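Local coordinates for Emp46p (Saccharomyces cerevisiae, PDB 2A6V), which acts as a calcium-independent cargo receptor with a carbohydrate recognition domain, and is involved in glycoprotein secretion, nucleus architecture and gene silencing, at residues D33-K36 / R41-L44; G79-G84 / S206-E211; E99-S104 / L136-S141; L114-D119 / T126-D131. One frame throughout, in Å; residues are numbered along the deposited sequence.

How the interactions relate
From the N terminus, interaction 1 comes first and closes a short loop, pairing the chain after strand 29-33 with strand 41-43 at the margin of one sheet of the sandwich. Interaction 2 opens next and ends last, bringing the loop before strand 84-90 against strand 209-218, the sheet neighbour of 41-43; the salt bridge from Arg41 to Glu211 joins it to interaction 1. Inside this long loop interaction 3 links the turns 99-104 and 136-141, and interaction 4, the strand pair 114-119 and 126-131, nests within interaction 3. Interactions 3 and 4 share one potassium ion and two waters, while Phe101 also packs on Gly84 of interaction 2.

Interaction 1 of 4, residues D33-K36 / R41-L44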
loop_
_atom_site.group_PDB
_atom_site.type_symbol
_atom_site.label_atom_id
_atom_site.label_comp_id
_atom_site.label_asym_id
_atom_site.label_seq_id
_atom_site.Cartn_x
_atom_site.Cartn_y
_atom_site.Cartn_z
ATOM N N ASP A 33 6.538 12.706 -5.037
ATOM C CA ASP A 33 7.573 13.164 -4.132
ATOM C C ASP A 33 8.919 12.525 -4.473
ATOM O O ASP A 33 9.335 12.650 -5.612
ATOM C CB ASP A 33 7.103 13.015 -2.689
ATOM C CG ASP A 33 6.000 13.979 -2.382
ATOM O OD1 ASP A 33 6.306 15.194 -2.415
ATOM O OD2 ASP A 33 4.824 13.643 -2.180
ATOM N N LYS A 34 9.590 11.861 -3.532
ATOM C CA LYS A 34 10.988 11.473 -3.732
ATOM C C LYS A 34 11.213 10.055 -4.263
ATOM O O LYS A 34 12.361 9.614 -4.385
ATOM C CB LYS A 34 11.781 11.666 -2.445
ATOM C CG LYS A 34 11.767 13.087 -1.944
ATOM C CD LYS A 34 12.431 14.003 -2.956
ATOM C CE LYS A 34 12.797 15.361 -2.388
ATOM N NZ LYS A 34 14.014 15.905 -3.066
ATOM N N VAL A 35 10.145 9.355 -4.630
ATOM C CA VAL A 35 10.300 7.998 -5.131
ATOM C C VAL A 35 11.217 7.983 -6.349
ATOM O O VAL A 35 11.082 8.814 -7.249
ATOM C CB VAL A 35 8.935 7.333 -5.443
ATOM C CG1 VAL A 35 8.220 8.006 -6.577
ATOM C CG2 VAL A 35 9.120 5.848 -5.732
ATOM N N LYS A 36 12.165 7.050 -6.355
ATOM C CA LYS A 36 13.063 6.870 -7.500
ATOM C C LYS A 36 13.216 5.389 -7.857
ATOM O O LYS A 36 13.271 4.544 -6.972
ATOM C CB LYS A 36 14.424 7.452 -7.195
ATOM C CG LYS A 36 15.064 6.960 -5.934
ATOM C CD LYS A 36 16.541 7.410 -5.757
ATOM C CE LYS A 36 16.776 8.892 -6.005
ATOM N NZ LYS A 36 17.596 9.559 -4.934
ATOM N N ARG A 41 14.426 -1.515 -8.404
ATOM C CA ARG A 41 13.260 -1.335 -7.525
ATOM C C ARG A 41 13.027 0.119 -7.202
ATOM O O ARG A 41 13.913 0.982 -7.389
ATOM C CB ARG A 41 13.376 -2.195 -6.258
ATOM C CG ARG A 41 14.083 -1.617 -5.062
ATOM C CD ARG A 41 15.509 -1.207 -5.286
ATOM N NE ARG A 41 16.228 -0.832 -4.067
ATOM C CZ ARG A 41 17.459 -0.378 -4.045
ATOM N NH1 ARG A 41 18.108 -0.136 -5.174
ATOM N NH2 ARG A 41 18.041 -0.126 -2.886
ATOM N N PHE A 42 11.806 0.428 -6.781
ATOM C CA PHE A 42 11.500 1.767 -6.342
ATOM C C PHE A 42 11.897 1.965 -4.892
ATOM O O PHE A 42 11.619 1.128 -4.051
ATOM C CB PHE A 42 10.016 2.071 -6.481
ATOM C CG PHE A 42 9.563 2.377 -7.881
ATOM C CD1 PHE A 42 9.996 3.518 -8.535
ATOM C CD2 PHE A 42 8.679 1.535 -8.539
ATOM C CE1 PHE A 42 9.541 3.796 -9.844
ATOM C CE2 PHE A 42 8.208 1.828 -9.824
ATOM C CZ PHE A 42 8.640 2.942 -10.461
ATOM N N VAL A 43 12.585 3.052 -4.617
ATOM C CA VAL A 43 12.894 3.462 -3.268
ATOM C C VAL A 43 11.968 4.652 -2.993
ATOM O O VAL A 43 12.120 5.734 -3.592
ATOM C CB VAL A 43 14.370 3.850 -3.100
ATOM C CG1 VAL A 43 14.633 4.313 -1.660
ATOM C CG2 VAL A 43 15.278 2.676 -3.488
ATOM N N LEU A 44 10.978 4.441 -2.136
ATOM C CA LEU A 44 9.998 5.471 -1.821
ATOM C C LEU A 44 10.621 6.580 -1.009
ATOM O O LEU A 44 10.271 7.744 -1.213
ATOM C CB LEU A 44 8.813 4.863 -1.048
ATOM C CG LEU A 44 7.929 3.876 -1.806
ATOM C CD1 LEU A 44 7.021 3.124 -0.835
ATOM C CD2 LEU A 44 7.075 4.572 -2.853
#
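Val35 and Phe42 meet where the chain, having left strand 29-33, comes alongside strand 41-43. The side chain of Val35 can be followed outward. Its CB lies 4.0 Å from Val43 O, and its CG2 stands anti to the backbone N, which brings this methyl to Phe42 and Leu44. On the way CG2 passes Val43 O at 3.7 Å. At the tip CG2 lies 3.7 Å from Phe42 CD1, approaching the ring at a slant, and on another flank it reaches Leu44 CD2 at 3.8 Å. Leu54 of strand 51-56 touches all three of these apolar side chains.

The backbones are tied by an antiparallel hydrogen-bonded pair, Lys36 with Val43. Val43 N donates to Lys36 O over 2.9 Å, an almost straight bond with an N-H...O angle of 170°. In return Lys36 N reaches Val43 O at 3.1 Å. Each acceptor also receives a CA-H...O contact: Val35 CA approaches Val43 O to 3.3 Å and Phe42 CA approaches Lys36 O to 3.4 Å, so both carbonyl oxygens have two partners. Lys36 O sits at the edge of the Phe42 ring.

Beyond the pair, Phe42 and Leu44 bond through their backbones to Ile212 and Phe210 of strand 209-218. Strands 36-38 and 41-43 thus form a β-hairpin at the margin of one sheet of the lectin β-sandwich.

Interaction 2 of 4, residues G79-G84 / S206-E211; sequences GSTKGG and SKESFE
Thr81 makes the first direct contact of the loop 79-84 with 206-211, but the residue before it is already joined by solvent: Ser80 O accepts from water 1, which takes a hydrogen bond from Ser206 OG. At Thr81 the methyl CG2 lies 3.6 Å from Glu208 OE1, the two side chains crossing at about a right angle. With OG1 anti to the backbone N (chi1 179°), the hydroxyl is turned forward to the loop's own Gly83, whose N donates to Thr81 OG1 over 3.0 Å and closes an ST turn; the same oxygen is bonded to Asp204. Water 2 donates to both Thr81 OG1, at 2.8 Å, and Glu208 OE1, at 2.7 Å. The turn leads into strand 84-90 of one sheet of the legume-lectin-type β-sandwich, and Glu208 leads into strand 209-218 of the other.

Gly83 O is reached through water 3, which also donates to Glu208 OE1 and lies at the edge of the Phe210 ring. Glu208 OE1 therefore takes two water protons, while OE2 is held by Ser74. Gly84 C lies over one face of the Phe210 ring, toward its rim, with Gly84 CA 3.6 Å from Phe210 CZ and Glu208 CG on the opposite face.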
loop_
_atom_site.group_PDB
_atom_site.type_symbol
_atom_site.label_atom_id
_atom_site.label_comp_id
_atom_site.label_asym_id
_atom_site.label_seq_id
_atom_site.Cartn_x
_atom_site.Cartn_y
_atom_site.Cartn_z
ATOM N N GLY A 79 14.721 0.307 14.596
ATOM C CA GLY A 79 14.635 1.087 15.802
ATOM C C GLY A 79 13.408 1.970 15.795
ATOM O O GLY A 79 12.602 1.955 14.864
ATOM N N SER A 80 13.321 2.797 16.827
ATOM C CA SER A 80 12.152 3.616 17.056
ATOM C C SER A 80 12.021 4.674 15.956
ATOM O O SER A 80 12.999 5.287 15.552
ATOM C CB SER A 80 12.257 4.273 18.441
ATOM O OG SER A 80 11.112 5.036 18.738
ATOM N N THR A 81 10.792 4.858 15.484
ATOM C CA THR A 81 10.486 5.813 14.435
ATOM C C THR A 81 8.980 5.886 14.276
ATOM O O THR A 81 8.277 4.931 14.604
ATOM C CB THR A 81 11.126 5.354 13.098
ATOM O OG1 THR A 81 10.806 6.289 12.068
ATOM C CG2 THR A 81 10.550 4.007 12.587
ATOM N N LYS A 82 8.488 7.021 13.792
ATOM C CA LYS A 82 7.090 7.159 13.399
ATOM C C LYS A 82 6.896 6.957 11.904
ATOM O O LYS A 82 5.779 7.014 11.401
ATOM C CB LYS A 82 6.559 8.528 13.829
ATOM C CG LYS A 82 6.357 8.616 15.359
ATOM C CD LYS A 82 5.196 7.716 15.820
ATOM C CE LYS A 82 5.042 7.693 17.320
ATOM N NZ LYS A 82 4.161 6.599 17.786
ATOM N N GLY A 83 7.983 6.679 11.188
ATOM C CA GLY A 83 7.887 6.405 9.770
ATOM C C GLY A 83 7.147 5.122 9.507
ATOM O O GLY A 83 7.038 4.260 10.366
ATOM N N GLY A 84 6.626 4.986 8.302
ATOM C CA GLY A 84 5.871 3.808 7.948
ATOM C C GLY A 84 5.530 3.754 6.482
ATOM O O GLY A 84 5.783 4.712 5.744
ATOM N N SER A 206 16.760 8.840 10.390
ATOM C CA SER A 206 17.446 7.546 10.429
ATOM C C SER A 206 17.466 6.846 9.063
ATOM O O SER A 206 18.128 5.832 8.902
ATOM C CB SER A 206 16.810 6.630 11.481
ATOM O OG SER A 206 16.758 7.249 12.763
ATOM N N LYS A 207 16.713 7.365 8.095
ATOM C CA LYS A 207 16.857 6.989 6.687
ATOM C C LYS A 207 16.370 5.579 6.369
ATOM O O LYS A 207 16.880 4.932 5.463
ATOM C CB LYS A 207 18.310 7.173 6.219
ATOM C CG LYS A 207 18.442 7.915 4.893
ATOM C CD LYS A 207 19.881 7.857 4.345
ATOM C CE LYS A 207 19.937 7.526 2.857
ATOM N NZ LYS A 207 19.336 6.201 2.474
ATOM N N GLU A 208 15.348 5.117 7.090
ATOM C CA GLU A 208 14.678 3.868 6.725
ATOM C C GLU A 208 14.329 3.878 5.235
ATOM O O GLU A 208 13.768 4.845 4.719
ATOM C CB GLU A 208 13.390 3.670 7.548
ATOM C CG GLU A 208 12.811 2.275 7.427
ATOM C CD GLU A 208 11.794 1.915 8.524
ATOM O OE1 GLU A 208 11.416 2.762 9.370
ATOM O OE2 GLU A 208 11.381 0.746 8.540
ATOM N N SER A 209 14.663 2.805 4.532
ATOM C CA SER A 209 14.449 2.746 3.094
ATOM C C SER A 209 13.257 1.851 2.787
ATOM O O SER A 209 13.375 0.620 2.767
ATOM C CB SER A 209 15.709 2.253 2.373
ATOM O OG SER A 209 15.521 2.375 0.966
ATOM N N PHE A 210 12.114 2.471 2.552
ATOM C CA PHE A 210 10.915 1.747 2.148
ATOM C C PHE A 210 10.925 1.579 0.650
ATOM O O PHE A 210 11.026 2.558 -0.085
ATOM C CB PHE A 210 9.656 2.496 2.593
ATOM C CG PHE A 210 9.483 2.549 4.092
ATOM C CD1 PHE A 210 9.104 1.413 4.793
ATOM C CD2 PHE A 210 9.711 3.717 4.792
ATOM C CE1 PHE A 210 8.909 1.448 6.158
ATOM C CE2 PHE A 210 9.534 3.748 6.183
ATOM C CZ PHE A 210 9.129 2.597 6.844
ATOM N N GLU A 211 10.806 0.339 0.201
ATOM C CA GLU A 211 11.047 -0.023 -1.202
ATOM C C GLU A 211 9.945 -0.894 -1.757
ATOM O O GLU A 211 9.421 -1.755 -1.051
ATOM C CB GLU A 211 12.381 -0.728 -1.348
ATOM C CG GLU A 211 13.511 0.014 -0.661
ATOM C CD GLU A 211 14.886 -0.567 -0.881
ATOM O OE1 GLU A 211 15.002 -1.605 -1.564
ATOM O OE2 GLU A 211 15.859 0.024 -0.382
HETATM O O HOH W 1 14.314 7.260 13.973
HETATM O O HOH W 2 11.261 5.442 9.406
HETATM O O HOH W 3 8.925 1.943 10.383
#

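Interaction 3 of 4, residues E99-S104 / L136-S141. With K (potassium ion), chain C.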
loop_
_atom_site.group_PDB
_atom_site.type_symbol
_atom_site.label_atom_id
_atom_site.label_comp_id
_atom_site.label_asym_id
_atom_site.label_seq_id
_atom_site.Cartn_x
_atom_site.Cartn_y
_atom_site.Cartn_z
ATOM N N GLU A 99 -0.208 14.192 4.204
ATOM C CA GLU A 99 -0.023 14.312 5.656
ATOM C C GLU A 99 -0.033 12.963 6.347
ATOM O O GLU A 99 0.602 12.790 7.372
ATOM C CB GLU A 99 -1.066 15.286 6.255
ATOM C CG GLU A 99 -1.075 15.486 7.776
ATOM C CD GLU A 99 0.156 16.186 8.336
ATOM O OE1 GLU A 99 1.068 16.528 7.570
ATOM O OE2 GLU A 99 0.192 16.349 9.574
ATOM N N LEU A 100 -0.720 11.992 5.755
ATOM C CA LEU A 100 -0.803 10.650 6.303
ATOM C C LEU A 100 0.109 9.681 5.526
ATOM O O LEU A 100 -0.156 9.329 4.377
ATOM C CB LEU A 100 -2.265 10.186 6.255
ATOM C CG LEU A 100 -2.616 8.918 7.017
ATOM C CD1 LEU A 100 -2.214 8.971 8.495
ATOM C CD2 LEU A 100 -4.114 8.658 6.869
ATOM N N PHE A 101 1.220 9.305 6.154
ATOM C CA PHE A 101 2.230 8.395 5.581
ATOM C C PHE A 101 2.654 8.690 4.160
ATOM O O PHE A 101 2.850 7.806 3.350
ATOM C CB PHE A 101 1.828 6.933 5.867
ATOM C CG PHE A 101 1.841 6.642 7.326
ATOM C CD1 PHE A 101 3.031 6.381 7.959
ATOM C CD2 PHE A 101 0.668 6.761 8.091
ATOM C CE1 PHE A 101 3.086 6.174 9.313
ATOM C CE2 PHE A 101 0.710 6.583 9.450
ATOM C CZ PHE A 101 1.930 6.277 10.072
ATOM N N GLY A 102 2.797 9.980 3.868
ATOM C CA GLY A 102 3.217 10.440 2.563
ATOM C C GLY A 102 2.213 10.234 1.441
ATOM O O GLY A 102 2.546 10.410 0.272
ATOM N N GLY A 103 0.989 9.877 1.766
ATOM C CA GLY A 103 0.075 9.380 0.765
ATOM C C GLY A 103 -1.298 10.011 0.644
ATOM O O GLY A 103 -1.911 9.933 -0.422
ATOM N N SER A 104 -1.792 10.594 1.722
ATOM C CA SER A 104 -3.187 11.020 1.781
ATOM C C SER A 104 -3.386 12.124 2.809
ATOM O O SER A 104 -2.613 12.277 3.748
ATOM C CB SER A 104 -4.038 9.809 2.186
ATOM O OG SER A 104 -5.429 10.118 2.225
ATOM N N LEU A 136 -8.400 10.936 10.404
ATOM C CA LEU A 136 -7.789 9.796 11.061
ATOM C C LEU A 136 -6.585 10.292 11.836
ATOM O O LEU A 136 -5.623 10.781 11.225
ATOM C CB LEU A 136 -7.351 8.764 10.016
ATOM C CG LEU A 136 -6.983 7.348 10.496
ATOM C CD1 LEU A 136 -6.952 6.377 9.312
ATOM C CD2 LEU A 136 -5.633 7.286 11.194
ATOM N N ASP A 137 -6.648 10.182 13.163
ATOM C CA ASP A 137 -5.494 10.423 14.026
ATOM C C ASP A 137 -4.875 9.066 14.291
ATOM O O ASP A 137 -5.498 8.216 14.910
ATOM C CB ASP A 137 -5.897 11.093 15.353
ATOM C CG ASP A 137 -4.841 10.915 16.435
ATOM O OD1 ASP A 137 -3.627 11.057 16.156
ATOM O OD2 ASP A 137 -5.128 10.614 17.605
ATOM N N ILE A 138 -3.652 8.855 13.829
ATOM C CA ILE A 138 -3.087 7.513 13.823
ATOM C C ILE A 138 -2.998 6.949 15.232
ATOM O O ILE A 138 -3.102 5.746 15.414
ATOM C CB ILE A 138 -1.710 7.489 13.092
ATOM C CG1 ILE A 138 -1.294 6.059 12.756
ATOM C CG2 ILE A 138 -0.654 8.182 13.917
ATOM C CD1 ILE A 138 -2.244 5.365 11.838
ATOM N N GLU A 139 -2.842 7.807 16.237
ATOM C CA GLU A 139 -2.764 7.321 17.616
ATOM C C GLU A 139 -4.137 6.874 18.140
ATOM O O GLU A 139 -4.305 5.729 18.550
ATOM C CB GLU A 139 -2.157 8.416 18.498
ATOM C CG GLU A 139 -2.053 8.096 19.974
ATOM C CD GLU A 139 -1.474 9.244 20.779
ATOM O OE1 GLU A 139 -1.532 10.405 20.307
ATOM O OE2 GLU A 139 -0.970 8.984 21.892
ATOM N N SER A 140 -5.124 7.760 18.097
ATOM C CA SER A 140 -6.421 7.510 18.745
ATOM C C SER A 140 -7.516 6.870 17.873
ATOM O O SER A 140 -8.432 6.236 18.406
ATOM C CB SER A 140 -6.966 8.814 19.355
ATOM O OG SER A 140 -7.265 9.762 18.356
ATOM N N SER A 141 -7.462 7.036 16.556
ATOM C CA SER A 141 -8.454 6.418 15.683
ATOM C C SER A 141 -8.253 4.918 15.645
ATOM O O SER A 141 -7.122 4.449 15.615
ATOM C CB SER A 141 -8.378 6.942 14.255
ATOM O OG SER A 141 -8.616 8.321 14.250
HETATM K K K C . -4.669 3.844 16.334
HETATM O O HOH W 4 -2.452 2.722 17.669
HETATM O O HOH W 5 -6.190 2.105 18.004
#
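Phe101 and Ile138 meet across two backbones that stay well apart, the nearest CA atoms, of Leu100 and Ile138, being 8.5 Å distant, and no hydrogen bond joins the two segments. Each is a tight loop held by its own bonds. In 99-104, Leu100 N donates to Ser104 O and Gly103 N to Leu100 O, and Phe101 takes up a left-handed helical backbone conformation. In 136-141, residues 138-140 have helical backbone angles, and Ser141 N donates to Asp137 O over 2.8 Å. Asp137 steadies this turn as an Asx motif, its OD2 being met by Ser140 N from above the carboxylate plane, and Ser141 OG accepts from Asp137 N.

Side chains alone bridge the gap. Phe101 presents the edge of its ring: CE2 lies 3.9 Å from Ile138 CG1, which sits in the ring plane, and 4.0 Å from Ile138 CD1. Ile138 carries CG1 anti to its backbone N (chi1 -165°), bringing that branch to the phenyl edge. Leu100 CD2 meets Leu136 CD1 more loosely, at 4.4 Å. Met112 and Leu114 of strand 111-115 adjoin this apolar cluster.

The turn also supplies carbonyl oxygens to a potassium ion: Ile138 O at 2.6 Å, Ser141 O at 2.6 Å and Glu139 O at 2.9 Å, with two waters and Tyr128 OH completing the ligands. Ile138 thus packs through its side chain and binds metal through its backbone. The turn's own bonds, through Asp137 and Ser141, set the loop shape in which neutral oxygens gather round a monovalent cation, while the contact with 99-104 is purely apolar.

Interaction 4 of 4, residues L114-D119 / T126-D131. With K (potassium ion), chain C.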
loop_
_atom_site.group_PDB
_atom_site.type_symbol
_atom_site.label_atom_id
_atom_site.label_comp_id
_atom_site.label_asym_id
_atom_site.label_seq_id
_atom_site.Cartn_x
_atom_site.Cartn_y
_atom_site.Cartn_z
ATOM N N LEU A 114 -1.339 -0.393 6.901
ATOM C CA LEU A 114 -0.183 0.325 7.332
ATOM C C LEU A 114 0.805 -0.601 8.006
ATOM O O LEU A 114 0.431 -1.343 8.913
ATOM C CB LEU A 114 -0.608 1.425 8.297
ATOM C CG LEU A 114 0.483 2.243 8.937
ATOM C CD1 LEU A 114 1.305 3.033 7.930
ATOM C CD2 LEU A 114 -0.163 3.185 9.945
ATOM N N LEU A 115 2.062 -0.562 7.562
ATOM C CA LEU A 115 3.202 -1.168 8.219
ATOM C C LEU A 115 3.930 -0.078 8.966
ATOM O O LEU A 115 4.461 0.861 8.358
ATOM C CB LEU A 115 4.159 -1.837 7.236
ATOM C CG LEU A 115 3.697 -3.191 6.716
ATOM C CD1 LEU A 115 2.392 -3.103 5.907
ATOM C CD2 LEU A 115 4.761 -3.860 5.938
ATOM N N ARG A 116 3.924 -0.156 10.291
ATOM C CA ARG A 116 4.601 0.836 11.118
ATOM C C ARG A 116 4.848 0.246 12.491
ATOM O O ARG A 116 4.502 -0.911 12.745
ATOM C CB ARG A 116 3.784 2.126 11.222
ATOM C CG ARG A 116 2.597 2.111 12.166
ATOM C CD ARG A 116 2.253 3.495 12.733
ATOM N NE ARG A 116 1.142 3.430 13.676
ATOM C CZ ARG A 116 0.980 4.256 14.700
ATOM N NH1 ARG A 116 1.850 5.245 14.918
ATOM N NH2 ARG A 116 -0.053 4.088 15.524
ATOM N N LEU A 117 5.471 1.041 13.344
ATOM C CA LEU A 117 5.549 0.728 14.763
ATOM C C LEU A 117 4.329 1.327 15.417
ATOM O O LEU A 117 4.276 2.527 15.725
ATOM C CB LEU A 117 6.845 1.263 15.355
ATOM C CG LEU A 117 8.121 0.853 14.623
ATOM C CD1 LEU A 117 9.326 1.259 15.378
ATOM C CD2 LEU A 117 8.161 -0.621 14.343
ATOM N N ASP A 118 3.305 0.508 15.559
ATOM C CA ASP A 118 2.098 0.964 16.197
ATOM C C ASP A 118 2.414 1.294 17.652
ATOM O O ASP A 118 3.287 0.692 18.255
ATOM C CB ASP A 118 1.030 -0.107 16.087
ATOM C CG ASP A 118 -0.228 0.276 16.796
ATOM O OD1 ASP A 118 -1.083 0.941 16.207
ATOM O OD2 ASP A 118 -0.427 -0.055 17.975
ATOM N N ASP A 119 1.744 2.295 18.202
ATOM C CA ASP A 119 2.193 2.786 19.514
ATOM C C ASP A 119 1.954 1.782 20.612
ATOM O O ASP A 119 2.594 1.862 21.644
ATOM C CB ASP A 119 1.611 4.141 19.873
ATOM C CG ASP A 119 0.144 4.214 19.691
ATOM O OD1 ASP A 119 -0.326 4.294 18.517
ATOM O OD2 ASP A 119 -0.615 4.307 20.676
ATOM N N THR A 126 -1.559 -2.728 10.518
ATOM C CA THR A 126 -2.844 -2.241 11.023
ATOM C C THR A 126 -3.677 -1.720 9.884
ATOM O O THR A 126 -3.148 -1.048 8.988
ATOM C CB THR A 126 -2.677 -1.175 12.129
ATOM O OG1 THR A 126 -1.697 -0.189 11.748
ATOM C CG2 THR A 126 -2.166 -1.825 13.420
ATOM N N ALA A 127 -4.946 -2.090 9.854
ATOM C CA ALA A 127 -5.847 -1.759 8.764
ATOM C C ALA A 127 -6.913 -0.794 9.252
ATOM O O ALA A 127 -7.583 -1.055 10.259
ATOM C CB ALA A 127 -6.470 -3.030 8.201
ATOM N N TYR A 128 -7.068 0.313 8.537
ATOM C CA TYR A 128 -7.963 1.383 8.933
ATOM C C TYR A 128 -8.938 1.661 7.804
ATOM O O TYR A 128 -8.573 1.680 6.627
ATOM C CB TYR A 128 -7.161 2.657 9.179
ATOM C CG TYR A 128 -6.280 2.652 10.390
ATOM C CD1 TYR A 128 -6.704 3.252 11.570
ATOM C CD2 TYR A 128 -5.004 2.107 10.358
ATOM C CE1 TYR A 128 -5.899 3.278 12.683
ATOM C CE2 TYR A 128 -4.171 2.142 11.503
ATOM C CZ TYR A 128 -4.656 2.725 12.672
ATOM O OH TYR A 128 -3.865 2.767 13.808
ATOM N N LEU A 129 -10.182 1.939 8.166
ATOM C CA LEU A 129 -11.181 2.432 7.246
ATOM C C LEU A 129 -11.550 3.857 7.615
ATOM O O LEU A 129 -11.659 4.192 8.790
ATOM C CB LEU A 129 -12.424 1.549 7.339
ATOM C CG LEU A 129 -12.413 0.250 6.570
ATOM C CD1 LEU A 129 -13.594 -0.625 7.030
ATOM C CD2 LEU A 129 -12.475 0.505 5.083
ATOM N N ASN A 130 -11.717 4.710 6.619
ATOM C CA ASN A 130 -12.237 6.048 6.832
ATOM C C ASN A 130 -13.307 6.285 5.775
ATOM O O ASN A 130 -13.188 5.818 4.659
ATOM C CB ASN A 130 -11.105 7.080 6.749
ATOM C CG ASN A 130 -11.505 8.437 7.299
ATOM O OD1 ASN A 130 -12.673 8.669 7.640
ATOM N ND2 ASN A 130 -10.539 9.346 7.395
ATOM N N ASP A 131 -14.376 6.972 6.161
ATOM C CA ASP A 131 -15.494 7.254 5.259
ATOM C C ASP A 131 -15.508 8.682 4.737
ATOM O O ASP A 131 -16.504 9.129 4.148
ATOM C CB ASP A 131 -16.822 6.935 5.954
ATOM C CG ASP A 131 -17.057 7.768 7.201
ATOM O OD1 ASP A 131 -16.271 8.697 7.496
ATOM O OD2 ASP A 131 -18.019 7.551 7.960
HETATM K K K C . -4.669 3.844 16.334
HETATM O O HOH W 6 0.826 -0.930 11.801
HETATM O O HOH W 7 -1.333 1.743 13.677
HETATM O O HOH W 4 -2.452 2.722 17.669
HETATM O O HOH W 5 -6.190 2.105 18.004
#
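The antiparallel strands 111-115 and 124-131 run beside the potassium site, where Leu114 and Thr126 form a hydrogen-bonded pair, their side chains pointing the same way. Leu114 N donates to Thr126 O over 2.8 Å, and Thr126 N to Leu114 O. Leu114 holds CG anti to its backbone N (chi1 176°), which brings CD2 to Tyr128 CE2 at 4.4 Å. Tyr128 OH binds the potassium ion at 2.9 Å, the ion lying in plane at the ring edge.

Water 7 ties the Tyr128 hydroxyl to the corner at Arg116: it accepts from Arg116 NE and Thr126 OG1, donates to Asp118 OD1 and Tyr128 OH, each at 2.7 Å, and lies in both the guanidinium and the ring planes. Asp118 OD1 and Asp119 OD1 each accept from water 4, a potassium ligand, and both are weakly bridged by Arg116 NH2, 3.0 Å from Asp119 OD1. The two carboxylates, partly offset by Arg116, may favour a cation here. Asp118 OD2 is fixed by Lys120 N and Leu121 N.

Leu114 packs on Phe101 and Ile138, Leu115 pairs with strand 84-90 through Leu85, and Ala127 bonds to Ala145 in strand 145-148, at one margin of the sheet.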